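PDB 1ZX6: [PSI+] inducibility protein 3 from Saccharomyces cerevisiae, which promotes de novo formation of the [PSI+] prion form of SUP35 when overproduced, and is implicated in prion maintenance during heat stress. Local coordinates for residues P23-Q28 with N43-I48. Sequence-based numbering, arbitrary orientation.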
# COMPACT_ATOMS: atom_id res chain seq x y z
N PRO A 23 8.18 -3.33 -5.28
CA PRO A 23 7.39 -4.10 -6.23
C PRO A 23 7.30 -5.58 -5.89
O PRO A 23 8.33 -6.19 -5.55
CB PRO A 23 8.16 -3.90 -7.55
CG PRO A 23 8.92 -2.63 -7.35
CD PRO A 23 9.31 -2.62 -5.92
N GLY A 24 6.09 -6.13 -5.95
CA GLY A 24 5.84 -7.52 -5.63
C GLY A 24 5.20 -7.69 -4.26
O GLY A 24 4.66 -8.75 -3.97
N ASP A 25 5.31 -6.67 -3.40
CA ASP A 25 4.77 -6.73 -2.03
C ASP A 25 3.25 -6.86 -2.13
O ASP A 25 2.63 -6.06 -2.81
CB ASP A 25 5.03 -5.44 -1.24
CG ASP A 25 6.45 -5.33 -0.68
OD1 ASP A 25 7.19 -6.34 -0.70
OD2 ASP A 25 6.78 -4.21 -0.18
N LYS A 26 2.67 -7.84 -1.42
CA LYS A 26 1.21 -7.98 -1.30
C LYS A 26 0.75 -7.38 0.02
O LYS A 26 1.30 -7.68 1.08
CB LYS A 26 0.80 -9.45 -1.46
CG LYS A 26 1.16 -10.00 -2.87
CD LYS A 26 0.97 -11.50 -3.05
CE LYS A 26 1.96 -12.30 -2.27
NZ LYS A 26 3.40 -12.03 -2.60
N VAL A 27 -0.28 -6.55 -0.07
CA VAL A 27 -0.70 -5.65 0.99
C VAL A 27 -2.15 -5.96 1.31
O VAL A 27 -2.97 -6.07 0.40
CB VAL A 27 -0.58 -4.21 0.54
CG1 VAL A 27 -0.93 -3.24 1.64
CG2 VAL A 27 0.82 -3.94 0.01
N GLN A 28 -2.45 -6.13 2.58
CA GLN A 28 -3.83 -6.29 3.01
C GLN A 28 -4.48 -4.90 2.95
O GLN A 28 -4.03 -4.00 3.62
CB GLN A 28 -3.91 -6.84 4.43
CG GLN A 28 -5.33 -7.06 4.89
CD GLN A 28 -5.44 -7.73 6.25
OE1 GLN A 28 -4.45 -7.88 6.98
NE2 GLN A 28 -6.64 -8.18 6.58
N ASN A 43 3.71 -7.24 5.74
CA ASN A 43 4.84 -7.76 6.48
C ASN A 43 4.91 -7.15 7.88
O ASN A 43 5.99 -6.77 8.34
CB ASN A 43 6.12 -7.47 5.71
CG ASN A 43 6.16 -8.14 4.34
OD1 ASN A 43 5.48 -9.16 4.12
ND2 ASN A 43 6.96 -7.58 3.40
N GLY A 44 3.75 -7.02 8.53
CA GLY A 44 3.71 -6.54 9.91
C GLY A 44 3.64 -5.03 10.09
O GLY A 44 3.45 -4.57 11.21
N ARG A 45 3.79 -4.25 9.02
CA ARG A 45 3.72 -2.78 9.07
C ARG A 45 2.35 -2.29 8.60
O ARG A 45 1.80 -2.84 7.64
CB ARG A 45 4.81 -2.17 8.17
CG ARG A 45 6.25 -2.35 8.63
CD ARG A 45 7.25 -2.05 7.51
NE ARG A 45 7.05 -2.97 6.39
CZ ARG A 45 6.69 -2.63 5.15
NH1 ARG A 45 6.50 -1.36 4.79
NH2 ARG A 45 6.52 -3.58 4.26
N THR A 46 1.84 -1.22 9.22
CA THR A 46 0.55 -0.64 8.83
C THR A 46 0.75 0.85 8.52
O THR A 46 1.42 1.55 9.25
CB THR A 46 -0.51 -0.80 9.93
OG1 THR A 46 -0.74 -2.20 10.19
CG2 THR A 46 -1.84 -0.13 9.54
N GLY A 47 0.19 1.32 7.40
CA GLY A 47 0.24 2.73 7.07
C GLY A 47 -0.50 3.03 5.78
O GLY A 47 -1.25 2.18 5.26
N ILE A 48 -0.22 4.21 5.23
CA ILE A 48 -0.89 4.68 4.05
C ILE A 48 0.08 4.80 2.88
O ILE A 48 1.29 5.01 3.06
CB ILE A 48 -1.67 5.99 4.30
CG1 ILE A 48 -0.76 7.17 4.61
CG2 ILE A 48 -2.69 5.78 5.45
CD1 ILE A 48 -1.53 8.50 4.63
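Asp25 faces Asn43 and Arg45 where the diverging turn of this SH3 domain meets the distal hairpin, whose type I' turn at Asn43-Gly44 joins antiparallel strands 37-42 and 45-50. Along 23-28, Gly24 takes a positive phi of 103° just ahead of strand 26-32, a conformation in which a beta carbon would press against the carbonyl O of Pro23, and both it and Asp25 make backbone hydrogen bonds to Ala7. The CB of Asp25 points toward the hairpin. With chi1 at -79°, its carboxylate keeps OD2 on the backbone N of Lys22, a hydrogen bond that fixes the acid within its own turn. The approach to the hairpin is looser: Asp25 OD1 stays 4.3 Å from Asn43 ND2, too far for a hydrogen bond. Arg45 brings its guanidinium edge near Asp25, with OD2 close to the guanidinium plane and 4.5 Å from Arg45 NH2, but this pairing of opposite charges is longer than a salt bridge and probably adds only a mild electrostatic attraction, while NH1 hydrogen-bonds to Gly20 O. Farther on, Val27 packs into the buried interior against Val5, Leu19 and Leu21, and Gln28 hydrogen-bonds through its backbone to that of Ser41 on the intervening strand 37-42.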